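Local coordinates for periplasmic binding protein (Veillonella parvula, PDB 4OVK) that probably captures a solute outside the cytoplasmic membrane and delivers it to an ABC transporter for import, at residues Asn13-Val17 with Ser26-Ile31; Ile44-Asp49 with Leu143-Lys149; Phe94-Ala98 with Lys117-Ile123; Gln137-Arg141 with Ala153-Ile157. All coordinates share one frame; numbering follows the deposited sequence. Where two conformers were deposited one is given.

Interaction 1 of 4, residues Asn13-Val17 with Ser26-Ile31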
loop_
_atom_site.group_PDB
_atom_site.type_symbol
_atom_site.label_atom_id
_atom_site.label_comp_id
_atom_site.label_asym_id
_atom_site.label_seq_id
_atom_site.Cartn_x
_atom_site.Cartn_y
_atom_site.Cartn_z
ATOM N N ASN A 13 0.750 -32.411 14.838
ATOM C CA ASN A 13 1.608 -31.903 13.725
ATOM C C ASN A 13 0.875 -31.080 12.664
ATOM O O ASN A 13 1.528 -30.402 11.876
ATOM C CB ASN A 13 2.331 -33.073 13.033
ATOM C CG ASN A 13 3.640 -33.444 13.711
ATOM O OD1 ASN A 13 4.162 -32.701 14.548
ATOM N ND2 ASN A 13 4.185 -34.600 13.342
ATOM N N ILE A 14 -0.459 -31.139 12.647
ATOM C CA ILE A 14 -1.279 -30.491 11.609
ATOM C C ILE A 14 -2.252 -29.469 12.202
ATOM O O ILE A 14 -2.745 -29.660 13.302
ATOM C CB ILE A 14 -2.104 -31.552 10.837
ATOM C CG1 ILE A 14 -1.176 -32.541 10.113
ATOM C CG2 ILE A 14 -3.079 -30.906 9.854
ATOM C CD1 ILE A 14 -0.269 -31.925 9.065
ATOM N N LYS A 15 -2.517 -28.385 11.478
ATOM C CA LYS A 15 -3.615 -27.475 11.823
ATOM C C LYS A 15 -4.443 -27.139 10.593
ATOM O O LYS A 15 -3.985 -27.305 9.464
ATOM C CB LYS A 15 -3.102 -26.178 12.463
ATOM C CG LYS A 15 -2.286 -25.291 11.538
ATOM C CD LYS A 15 -1.682 -24.118 12.294
ATOM C CE LYS A 15 -0.799 -23.250 11.404
ATOM N NZ LYS A 15 0.107 -22.412 12.238
ATOM N N VAL A 16 -5.659 -26.655 10.833
ATOM C CA VAL A 16 -6.591 -26.302 9.777
ATOM C C VAL A 16 -6.946 -24.826 9.892
ATOM O O VAL A 16 -7.390 -24.357 10.942
ATOM C CB VAL A 16 -7.880 -27.140 9.861
ATOM C CG1 VAL A 16 -8.871 -26.723 8.774
ATOM C CG2 VAL A 16 -7.551 -28.622 9.766
ATOM N N VAL A 17 -6.742 -24.098 8.805
ATOM C CA VAL A 17 -7.032 -22.686 8.763
ATOM C C VAL A 17 -8.065 -22.452 7.676
ATOM O O VAL A 17 -7.998 -23.052 6.606
ATOM C CB VAL A 17 -5.761 -21.872 8.472
ATOM C CG1 VAL A 17 -6.079 -20.401 8.498
ATOM C CG2 VAL A 17 -4.695 -22.168 9.517
ATOM N N SER A 26 -5.478 -27.548 5.373
ATOM C CA SER A 26 -4.586 -28.232 6.313
ATOM C C SER A 26 -3.139 -27.890 6.026
ATOM O O SER A 26 -2.750 -27.798 4.874
ATOM C CB SER A 26 -4.752 -29.747 6.204
ATOM O OG SER A 26 -6.032 -30.117 6.630
HETATM N N MSE A 27 -2.350 -27.720 7.084
HETATM C CA MSE A 27 -0.935 -27.372 6.971
HETATM C C MSE A 27 -0.249 -27.761 8.251
HETATM O O MSE A 27 -0.906 -28.102 9.240
HETATM C CB MSE A 27 -0.777 -25.873 6.661
HETATM C CG MSE A 27 -1.263 -24.988 7.815
HETATM SE SE MSE A 27 -1.207 -23.088 7.328
HETATM C CE MSE A 27 -2.638 -23.148 5.988
ATOM N N LYS A 28 1.077 -27.710 8.264
ATOM C CA LYS A 28 1.833 -27.992 9.480
ATOM C C LYS A 28 1.462 -26.986 10.565
ATOM O O LYS A 28 1.190 -25.816 10.281
ATOM C CB LYS A 28 3.337 -27.955 9.217
ATOM C CG LYS A 28 3.812 -29.080 8.317
ATOM C CD LYS A 28 5.275 -28.946 7.931
ATOM C CE LYS A 28 5.727 -30.220 7.231
ATOM N NZ LYS A 28 6.877 -30.021 6.311
ATOM N N LYS A 29 1.443 -27.446 11.810
ATOM C CA LYS A 29 1.147 -26.586 12.951
ATOM C C LYS A 29 2.191 -25.472 13.039
ATOM O O LYS A 29 1.852 -24.307 13.275
ATOM C CB LYS A 29 1.108 -27.419 14.243
ATOM C CG LYS A 29 0.604 -26.661 15.465
ATOM C CD LYS A 29 -0.110 -27.584 16.452
ATOM C CE LYS A 29 0.830 -28.582 17.110
ATOM N NZ LYS A 29 1.557 -27.996 18.273
ATOM N N GLU A 30 3.445 -25.843 12.818
ATOM C CA GLU A 30 4.581 -24.922 12.806
ATOM C C GLU A 30 4.963 -24.592 11.358
ATOM O O GLU A 30 5.488 -25.437 10.630
ATOM C CB GLU A 30 5.756 -25.570 13.539
ATOM C CG GLU A 30 7.105 -24.887 13.385
ATOM C CD GLU A 30 7.173 -23.520 14.038
ATOM O OE1 GLU A 30 6.343 -23.232 14.932
ATOM O OE2 GLU A 30 8.070 -22.737 13.658
ATOM N N ILE A 31 4.695 -23.353 10.953
ATOM C CA ILE A 31 4.971 -22.885 9.593
ATOM C C ILE A 31 6.281 -22.138 9.627
ATOM O O ILE A 31 6.434 -21.186 10.388
ATOM C CB ILE A 31 3.832 -22.000 9.068
ATOM C CG1 ILE A 31 2.535 -22.837 8.926
ATOM C CG2 ILE A 31 4.199 -21.317 7.756
ATOM C CD1 ILE A 31 2.545 -23.871 7.805
HETATM O O HOH W 1 4.448 -28.716 12.747
#

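Interaction 2 of 4, residues Ile44-Asp49 with Leu143-Lys149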
loop_
_atom_site.group_PDB
_atom_site.type_symbol
_atom_site.label_atom_id
_atom_site.label_comp_id
_atom_site.label_asym_id
_atom_site.label_seq_id
_atom_site.Cartn_x
_atom_site.Cartn_y
_atom_site.Cartn_z
ATOM N N ILE A 44 3.236 -7.395 3.907
ATOM C CA ILE A 44 2.251 -7.669 4.944
ATOM C C ILE A 44 2.641 -8.881 5.803
ATOM O O ILE A 44 2.475 -8.864 7.019
ATOM C CB ILE A 44 0.812 -7.788 4.389
ATOM C CG1 ILE A 44 0.415 -6.475 3.688
ATOM C CG2 ILE A 44 -0.149 -8.079 5.534
ATOM C CD1 ILE A 44 -0.861 -6.543 2.861
ATOM N N VAL A 45 3.154 -9.937 5.182
ATOM C CA VAL A 45 3.664 -11.069 5.959
ATOM C C VAL A 45 4.794 -10.612 6.880
ATOM O O VAL A 45 4.831 -10.975 8.056
ATOM C CB VAL A 45 4.125 -12.195 5.036
ATOM C CG1 VAL A 45 4.966 -13.225 5.787
ATOM C CG2 VAL A 45 2.896 -12.831 4.378
ATOM N N TYR A 46 5.695 -9.792 6.352
ATOM C CA TYR A 46 6.768 -9.228 7.162
ATOM C C TYR A 46 6.202 -8.491 8.397
ATOM O O TYR A 46 6.688 -8.662 9.508
ATOM C CB TYR A 46 7.667 -8.295 6.328
ATOM C CG TYR A 46 8.637 -7.550 7.185
ATOM C CD1 TYR A 46 9.843 -8.114 7.548
ATOM C CD2 TYR A 46 8.324 -6.295 7.680
ATOM C CE1 TYR A 46 10.732 -7.442 8.369
ATOM C CE2 TYR A 46 9.208 -5.604 8.488
ATOM C CZ TYR A 46 10.400 -6.180 8.836
ATOM O OH TYR A 46 11.269 -5.504 9.661
ATOM N N ALA A 47 5.186 -7.664 8.193
ATOM C CA ALA A 47 4.604 -6.884 9.266
ATOM C C ALA A 47 3.980 -7.766 10.354
ATOM O O ALA A 47 4.157 -7.510 11.533
ATOM C CB ALA A 47 3.567 -5.936 8.705
ATOM N N VAL A 48 3.259 -8.806 9.954
ATOM C CA VAL A 48 2.614 -9.681 10.920
ATOM C C VAL A 48 3.650 -10.490 11.709
ATOM O O VAL A 48 3.532 -10.618 12.920
ATOM C CB VAL A 48 1.595 -10.618 10.235
ATOM C CG1 VAL A 48 0.984 -11.572 11.253
ATOM C CG2 VAL A 48 0.505 -9.802 9.558
ATOM N N ASP A 49 4.671 -11.009 11.026
ATOM C CA ASP A 49 5.694 -11.805 11.694
ATOM C C ASP A 49 6.740 -10.939 12.380
ATOM O O ASP A 49 7.539 -11.450 13.153
ATOM C CB ASP A 49 6.386 -12.760 10.700
ATOM C CG ASP A 49 6.870 -14.042 11.357
ATOM O OD1 ASP A 49 6.276 -14.475 12.382
ATOM O OD2 ASP A 49 7.854 -14.619 10.838
ATOM N N LEU A 143 -3.143 -14.494 8.357
ATOM C CA LEU A 143 -1.697 -14.621 8.544
ATOM C C LEU A 143 -1.315 -14.873 10.004
ATOM O O LEU A 143 -0.379 -15.619 10.291
ATOM C CB LEU A 143 -0.976 -13.387 8.009
ATOM C CG LEU A 143 -0.945 -13.294 6.490
ATOM C CD1 LEU A 143 -0.355 -11.942 6.102
ATOM C CD2 LEU A 143 -0.160 -14.447 5.881
ATOM N N GLY A 144 -2.026 -14.236 10.925
ATOM C CA GLY A 144 -1.804 -14.456 12.343
ATOM C C GLY A 144 -1.998 -15.905 12.757
ATOM O O GLY A 144 -1.257 -16.424 13.576
ATOM N N LYS A 145 -2.987 -16.567 12.163
ATOM C CA LYS A 145 -3.248 -17.983 12.448
ATOM C C LYS A 145 -2.186 -18.861 11.792
ATOM O O LYS A 145 -1.697 -19.803 12.391
ATOM C CB LYS A 145 -4.633 -18.377 11.953
ATOM C CG LYS A 145 -5.741 -17.768 12.789
ATOM C CD LYS A 145 -7.031 -18.560 12.716
ATOM C CE LYS A 145 -8.094 -17.944 13.618
ATOM N NZ LYS A 145 -8.318 -16.512 13.295
ATOM N N ILE A 146 -1.811 -18.523 10.571
ATOM C CA ILE A 146 -0.766 -19.270 9.860
ATOM C C ILE A 146 0.580 -19.192 10.588
ATOM O O ILE A 146 1.249 -20.207 10.807
ATOM C CB ILE A 146 -0.632 -18.769 8.416
ATOM C CG1 ILE A 146 -1.890 -19.163 7.630
ATOM C CG2 ILE A 146 0.637 -19.319 7.760
ATOM C CD1 ILE A 146 -2.019 -18.502 6.286
ATOM N N LEU A 147 0.950 -17.981 10.980
ATOM C CA LEU A 147 2.244 -17.712 11.591
ATOM C C LEU A 147 2.280 -17.920 13.105
ATOM O O LEU A 147 3.331 -17.752 13.709
ATOM C CB LEU A 147 2.641 -16.263 11.293
ATOM C CG LEU A 147 2.867 -15.936 9.824
ATOM C CD1 LEU A 147 2.874 -14.427 9.607
ATOM C CD2 LEU A 147 4.163 -16.585 9.401
ATOM N N ASP A 148 1.144 -18.272 13.717
ATOM C CA ASP A 148 0.992 -18.286 15.176
ATOM C C ASP A 148 1.451 -16.971 15.814
ATOM O O ASP A 148 2.222 -16.967 16.781
ATOM C CB ASP A 148 1.710 -19.489 15.789
ATOM C CG ASP A 148 0.969 -20.777 15.539
ATOM O OD1 ASP A 148 -0.189 -20.885 15.992
ATOM O OD2 ASP A 148 1.528 -21.684 14.897
ATOM N N LYS A 149 0.969 -15.861 15.250
ATOM C CA LYS A 149 1.225 -14.536 15.793
ATOM C C LYS A 149 -0.105 -13.794 15.940
ATOM O O LYS A 149 -0.295 -12.733 15.339
ATOM C CB LYS A 149 2.163 -13.746 14.866
ATOM C CG LYS A 149 3.559 -14.320 14.699
ATOM C CD LYS A 149 4.328 -14.304 16.000
ATOM C CE LYS A 149 5.796 -14.636 15.796
ATOM N NZ LYS A 149 6.519 -13.562 15.063
HETATM O O HOH W 2 5.107 -10.958 15.207
HETATM O O HOH W 3 5.971 -17.063 13.052
#

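Interaction 3 of 4, residues Phe94-Ala98 with Lys117-Ile123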
loop_
_atom_site.group_PDB
_atom_site.type_symbol
_atom_site.label_atom_id
_atom_site.label_comp_id
_atom_site.label_asym_id
_atom_site.label_seq_id
_atom_site.Cartn_x
_atom_site.Cartn_y
_atom_site.Cartn_z
ATOM N N PHE A 94 5.180 -24.542 -11.142
ATOM C CA PHE A 94 4.947 -25.593 -10.143
ATOM C C PHE A 94 6.189 -26.430 -9.856
ATOM O O PHE A 94 6.362 -26.899 -8.724
ATOM C CB PHE A 94 3.776 -26.481 -10.547
ATOM C CG PHE A 94 2.479 -25.744 -10.658
ATOM C CD1 PHE A 94 1.788 -25.355 -9.520
ATOM C CD2 PHE A 94 1.953 -25.429 -11.899
ATOM C CE1 PHE A 94 0.591 -24.666 -9.622
ATOM C CE2 PHE A 94 0.759 -24.749 -12.010
ATOM C CZ PHE A 94 0.077 -24.359 -10.868
ATOM N N GLU A 95 7.048 -26.620 -10.859
ATOM C CA GLU A 95 8.327 -27.309 -10.633
ATOM C C GLU A 95 9.181 -26.550 -9.601
ATOM O O GLU A 95 9.719 -27.149 -8.661
ATOM C CB GLU A 95 9.101 -27.486 -11.947
ATOM C CG GLU A 95 10.501 -28.069 -11.771
ATOM C CD GLU A 95 11.193 -28.389 -13.086
ATOM O OE1 GLU A 95 10.869 -27.749 -14.110
ATOM O OE2 GLU A 95 12.072 -29.280 -13.089
ATOM N N GLU A 96 9.291 -25.238 -9.772
ATOM C CA GLU A 96 10.101 -24.412 -8.876
ATOM C C GLU A 96 9.554 -24.422 -7.427
ATOM O O GLU A 96 10.325 -24.552 -6.472
ATOM C CB GLU A 96 10.191 -22.977 -9.426
ATOM C CG GLU A 96 11.122 -22.037 -8.655
ATOM C CD GLU A 96 12.448 -21.792 -9.351
ATOM O OE1 GLU A 96 12.468 -21.612 -10.595
ATOM O OE2 GLU A 96 13.480 -21.768 -8.653
ATOM N N VAL A 97 8.235 -24.307 -7.270
ATOM C CA VAL A 97 7.612 -24.294 -5.935
ATOM C C VAL A 97 7.812 -25.626 -5.232
ATOM O O VAL A 97 8.033 -25.677 -4.024
ATOM C CB VAL A 97 6.093 -23.989 -5.980
ATOM C CG1 VAL A 97 5.518 -23.892 -4.565
ATOM C CG2 VAL A 97 5.812 -22.703 -6.739
ATOM N N ALA A 98 7.732 -26.703 -6.000
ATOM C CA ALA A 98 7.945 -28.041 -5.474
ATOM C C ALA A 98 9.374 -28.209 -4.954
ATOM O O ALA A 98 9.587 -28.852 -3.934
ATOM C CB ALA A 98 7.634 -29.078 -6.550
ATOM N N LYS A 117 -3.758 -27.743 -7.844
ATOM C CA LYS A 117 -2.515 -28.345 -8.304
ATOM C C LYS A 117 -1.497 -28.361 -7.166
ATOM O O LYS A 117 -0.812 -29.364 -6.962
ATOM C CB LYS A 117 -1.947 -27.628 -9.530
ATOM C CG LYS A 117 -0.612 -28.178 -10.034
ATOM C CD LYS A 117 -0.572 -29.700 -10.247
ATOM C CE LYS A 117 -1.371 -30.128 -11.468
ATOM N NZ LYS A 117 -1.700 -31.590 -11.498
ATOM N N LEU A 118 -1.410 -27.265 -6.415
ATOM C CA LEU A 118 -0.488 -27.224 -5.292
ATOM C C LEU A 118 -0.807 -28.341 -4.286
ATOM O O LEU A 118 0.101 -29.011 -3.803
ATOM C CB LEU A 118 -0.503 -25.849 -4.614
ATOM C CG LEU A 118 0.229 -24.756 -5.398
ATOM C CD1 LEU A 118 0.063 -23.421 -4.675
ATOM C CD2 LEU A 118 1.697 -25.096 -5.587
ATOM N N LYS A 119 -2.095 -28.537 -4.002
ATOM C CA LYS A 119 -2.549 -29.570 -3.066
ATOM C C LYS A 119 -2.128 -30.952 -3.562
ATOM O O LYS A 119 -1.678 -31.795 -2.781
ATOM C CB LYS A 119 -4.075 -29.511 -2.905
ATOM C CG LYS A 119 -4.656 -30.412 -1.809
ATOM C CD LYS A 119 -6.161 -30.189 -1.686
ATOM C CE LYS A 119 -6.841 -31.203 -0.781
ATOM N NZ LYS A 119 -6.675 -30.869 0.657
ATOM N N GLU A 120 -2.253 -31.160 -4.871
ATOM C CA GLU A 120 -1.839 -32.408 -5.512
ATOM C C GLU A 120 -0.324 -32.629 -5.366
ATOM O O GLU A 120 0.150 -33.762 -5.337
ATOM C CB GLU A 120 -2.307 -32.418 -6.982
ATOM C CG GLU A 120 -3.834 -32.503 -7.110
ATOM C CD GLU A 120 -4.408 -32.155 -8.490
ATOM O OE1 GLU A 120 -3.676 -31.745 -9.420
ATOM O OE2 GLU A 120 -5.639 -32.297 -8.641
ATOM N N LEU A 121 0.421 -31.535 -5.231
ATOM C CA LEU A 121 1.868 -31.590 -5.010
ATOM C C LEU A 121 2.258 -31.590 -3.529
ATOM O O LEU A 121 3.438 -31.549 -3.204
ATOM C CB LEU A 121 2.536 -30.417 -5.740
ATOM C CG LEU A 121 2.409 -30.479 -7.264
ATOM C CD1 LEU A 121 2.824 -29.160 -7.894
ATOM C CD2 LEU A 121 3.240 -31.624 -7.822
ATOM N N GLY A 122 1.269 -31.629 -2.642
ATOM C CA GLY A 122 1.510 -31.664 -1.205
ATOM C C GLY A 122 1.847 -30.302 -0.612
ATOM O O GLY A 122 2.459 -30.225 0.452
ATOM N N ILE A 123 1.445 -29.232 -1.294
ATOM C CA ILE A 123 1.776 -27.882 -0.857
ATOM C C ILE A 123 0.504 -27.112 -0.510
ATOM O O ILE A 123 -0.285 -26.774 -1.405
ATOM C CB ILE A 123 2.563 -27.110 -1.929
ATOM C CG1 ILE A 123 3.833 -27.877 -2.327
ATOM C CG2 ILE A 123 2.913 -25.710 -1.420
ATOM C CD1 ILE A 123 4.485 -27.329 -3.571
#

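Interaction 4 of 4, residues Gln137-Arg141 with Ala153-Ile157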
loop_
_atom_site.group_PDB
_atom_site.type_symbol
_atom_site.label_atom_id
_atom_site.label_comp_id
_atom_site.label_asym_id
_atom_site.label_seq_id
_atom_site.Cartn_x
_atom_site.Cartn_y
_atom_site.Cartn_z
ATOM N N GLN A 137 -7.493 -6.388 6.475
ATOM C CA GLN A 137 -7.676 -6.814 7.867
ATOM C C GLN A 137 -7.954 -8.321 7.993
ATOM O O GLN A 137 -7.358 -8.995 8.833
ATOM C CB GLN A 137 -8.796 -6.008 8.536
ATOM C CG GLN A 137 -8.458 -4.541 8.766
ATOM C CD GLN A 137 -9.677 -3.731 9.172
ATOM O OE1 GLN A 137 -10.571 -4.236 9.854
ATOM N NE2 GLN A 137 -9.720 -2.471 8.751
ATOM N N ASN A 138 -8.844 -8.848 7.159
ATOM C CA ASN A 138 -9.139 -10.286 7.185
ATOM C C ASN A 138 -7.928 -11.122 6.796
ATOM O O ASN A 138 -7.686 -12.189 7.384
ATOM C CB ASN A 138 -10.326 -10.632 6.281
ATOM C CG ASN A 138 -11.617 -10.010 6.761
ATOM O OD1 ASN A 138 -11.821 -9.834 7.966
ATOM N ND2 ASN A 138 -12.499 -9.672 5.823
ATOM N N GLY A 139 -7.150 -10.621 5.833
ATOM C CA GLY A 139 -5.906 -11.288 5.434
ATOM C C GLY A 139 -4.868 -11.285 6.549
ATOM O O GLY A 139 -4.178 -12.278 6.779
ATOM N N ILE A 140 -4.774 -10.175 7.273
ATOM C CA ILE A 140 -3.867 -10.109 8.417
ATOM C C ILE A 140 -4.250 -11.139 9.491
ATOM O O ILE A 140 -3.387 -11.803 10.075
ATOM C CB ILE A 140 -3.815 -8.686 8.992
ATOM C CG1 ILE A 140 -3.033 -7.797 8.028
ATOM C CG2 ILE A 140 -3.179 -8.682 10.365
ATOM C CD1 ILE A 140 -3.233 -6.319 8.268
ATOM N N ARG A 141 -5.547 -11.276 9.734
ATOM C CA ARG A 141 -6.032 -12.194 10.760
ATOM C C ARG A 141 -5.656 -13.623 10.381
ATOM O O ARG A 141 -5.166 -14.400 11.218
ATOM C CB ARG A 141 -7.535 -12.031 10.948
ATOM C CG ARG A 141 -8.102 -12.870 12.087
ATOM C CD ARG A 141 -9.489 -12.404 12.471
ATOM N NE ARG A 141 -9.460 -11.155 13.226
ATOM C CZ ARG A 141 -10.357 -10.177 13.127
ATOM N NH1 ARG A 141 -10.220 -9.090 13.872
ATOM N NH2 ARG A 141 -11.383 -10.257 12.286
ATOM N N ALA A 153 -1.098 -9.790 14.921
ATOM C CA ALA A 153 -2.129 -9.629 13.898
ATOM C C ALA A 153 -3.281 -8.790 14.439
ATOM O O ALA A 153 -3.698 -7.807 13.801
ATOM C CB ALA A 153 -2.618 -10.995 13.402
ATOM N N GLU A 154 -3.774 -9.134 15.628
ATOM C CA GLU A 154 -4.859 -8.336 16.222
ATOM C C GLU A 154 -4.412 -6.911 16.570
ATOM O O GLU A 154 -5.210 -5.992 16.464
ATOM C CB GLU A 154 -5.490 -9.032 17.429
ATOM C CG GLU A 154 -6.265 -10.309 17.092
ATOM C CD GLU A 154 -7.381 -10.141 16.051
ATOM O OE1 GLU A 154 -7.984 -9.049 15.936
ATOM O OE2 GLU A 154 -7.674 -11.133 15.346
ATOM N N ALA A 155 -3.155 -6.716 16.971
ATOM C CA ALA A 155 -2.663 -5.355 17.228
ATOM C C ALA A 155 -2.677 -4.510 15.947
ATOM O O ALA A 155 -3.044 -3.344 15.974
ATOM C CB ALA A 155 -1.282 -5.384 17.854
ATOM N N LEU A 156 -2.304 -5.116 14.821
ATOM C CA LEU A 156 -2.352 -4.439 13.519
ATOM C C LEU A 156 -3.798 -4.139 13.117
ATOM O O LEU A 156 -4.102 -3.065 12.640
ATOM C CB LEU A 156 -1.676 -5.288 12.430
ATOM C CG LEU A 156 -0.154 -5.327 12.467
ATOM C CD1 LEU A 156 0.399 -6.475 11.628
ATOM C CD2 LEU A 156 0.452 -3.991 12.024
ATOM N N ILE A 157 -4.697 -5.090 13.330
ATOM C CA ILE A 157 -6.088 -4.892 12.953
ATOM C C ILE A 157 -6.719 -3.804 13.815
ATOM O O ILE A 157 -7.446 -2.952 13.292
ATOM C CB ILE A 157 -6.888 -6.198 13.047
ATOM C CG1 ILE A 157 -6.397 -7.177 11.970
ATOM C CG2 ILE A 157 -8.379 -5.935 12.861
ATOM C CD1 ILE A 157 -6.733 -8.622 12.280
#

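Interaction 1 of 4, residues Asn13-Val17 with Ser26-Ile31
K15 is held at three points, two on the partner strand at M27 and one on K29 just beyond it. Its backbone N gives a nearly straight bond to M27 O (2.8 Å, 171° at the hydrogen), its O takes one from M27 N (2.9 Å), and its ammonium NZ reaches K29 O (2.8 Å), lying tilted from that carbonyl plane. Just past the strands, K29 N binds N13 O from above the carbonyl plane, and a water that accepts from E30 N gives a weak hydrogen bond to the same oxygen. K15 and M27 thus form the hydrogen-bonded pair of an antiparallel beta hairpin built from strands 14-18 and 24-28, flanked by the non-hydrogen-bonded pairs I14 with K28 and V16 with S26. Both central side chains have CG lodged between backbone N and carbonyl carbon (chi1 66° in each) and lie on one face, crossing with CG of K15 3.9 Å from CG of M27. From there the lysine chain runs fully extended, its CE passing 3.4 Å from K28 O, while M27, present as selenomethionine, bends at chi3 and carries CE to within 4.2 Å of V17 CB. On the other face V16 CG2 meets S26 OG. NZ also bonds I146 O and K145 O and pairs with D148, just past helix 133-147. A methionine in place of K15 would probably leave D148 without its cationic mate and these carbonyl oxygens without this donor. Carbonyls and a carboxylate round one ammonium are likely to stabilise its charge, and the group bridges hairpin and helix end, beside the packing of V17, M27 and I31 on that helix.

Interaction 2 of 4, residues Ile44-Asp49 with Leu143-Lys149
V48 meets the second helix with both methyls: CG1, anti to the backbone N (chi1 177°), lies 3.8 Å from L147 CD1 and rests near G144 N, while CG2 faces L143 CD1. L143 spreads its fork over adjacent residues, both methyls on V45 CG2 (CD2 at 3.8 Å) and CD1 also on I44 CG2; it crosses I44 and V45 at about a right angle. L147 CD1 fills in against D49 CB. At the C-terminal ends the contact turns polar. K149, kinked at chi2 (-64°) and again at chi4, folds its chain back so that NZ forms a salt bridge with D49 OD1 (2.8 Å), coming from above the carboxylate plane. A water takes a hydrogen bond from the same NZ and gives one to V48 O, and a second water links D49 OD1 to L147 O, so OD1 holds two donors. The short helical segments pass 10.0 Å apart at 64°. K149 is the N-cap of helix 150-170. Beneath the contact lies the parallel sheet of the N-terminal lobe, where V45 rests on I36 and L147 on I34 of strand 34-36, and L143 on I106 of strand 104-108; I140, a turn before L143, touches I44 and V48.

Interaction 3 of 4, residues Phe94-Ala98 with Lys117-Ile123
F94 turns one face of its ring to K117, the main contact between two helices of an alpha/beta lobe in which helix 94-100, strand 104-108, helix 112-120 and strand 125-128 alternate, the two strands lying side by side and parallel. K117 CG sits over the middle of the ring, 3.7 Å from its centroid and 12° off the normal, a CH-pi contact made by the aliphatic part of the lysine. Its CG is anti to the backbone N (chi1 178°), which sets that methylene over the ring; bends at chi2 and chi3 then carry the ammonium away to a salt bridge with E120 OE1. L118 comes at the ring from another direction: CD2 lies in the ring plane at the edge, 3.9 Å from F94 CD1, and the two side chains cross at about a right angle. L121 approaches the root of the aromatic side chain, with CD1 near F94 CB. With F94 cut back to an alanine, the K117 methylenes are likely to lose their aromatic cover and a gap to open beside L118 CD2. Deeper in, V97 uses a single methyl for two partners, L118 CD2 at 4.1 Å and I123 CD1. V97, L118 and I123 all rest on V105 of strand 104-108, so the inner side packs on the sheet. Between L121 and I123 the chain leaves helix 112-120 through a Schellman motif at G122, whose positive phi (79°) turns it back; I123 N bonds L118 O, and the isoleucine's CD1 comes to rest 3.7 Å from V97 CG1.

Interaction 4 of 4, residues Gln137-Arg141 with Ala153-Ile157
R141 grips the carboxylate of E154 side-on with two nitrogens, one to each oxygen. R141 NE reaches E154 OE2 at 2.8 Å, and NH1 of R141 reaches OE1 of E154 at 3.0 Å with a nearly straight hydrogen (172°). Both oxygens use their syn lone pairs, and the guanidinium and carboxylate planes are only 11° apart, so the paired groups lie almost flat with one another. The arginine chain runs out extended and bends at chi3, while E154 bends at chi2 to meet it. Beside the salt bridge I157 fills the space between the helices: CD1 lies 3.5 Å from Q137 O and 3.7 Å from R141 CB, CG1 meets I140 CG2, and CG2 lies near R141 NH1. Helices 133-147 and 150-170 form an antiparallel pair joined by a short turn, their segments 9.1 Å apart at 166°. At the end nearer that turn A153 packs closely, its CB 3.5 Å from I140 O and 3.9 Å from I140 CG2. The latter methyl also touches L156 CB. Farther out, V48 of helix 41-49 meets L156, and V283 lies against both I140 and L156. L156 further contacts F313 and F317 of helix 306-318, bringing a late part of the chain against helix 150-170. K161 sets a second positive charge close to R141 NH1.

Overall arrangement
Interactions 2 and 4 share helix 133-147, and interaction 1 meets its C-terminal end. Interactions 2 and 4 lie closest, centres 8 Å apart: G144 CA packs 3.7 Å from A153 CB, and A47 O lies 3.9 Å from L156 CD1. Interaction 1 joins just past the C-terminal end of that helix, where K15 NZ meets D148 OD2 at 3.1 Å, its centre 14 Å from that of interaction 2. Interaction 3 stands apart, about 17 Å from interaction 1 and 28 Å from interaction 4 between centres, although it is nested in the chain loop that interaction 2 closes. No solute site is identified among these contacts; all four lie in the N-terminal part of the protein.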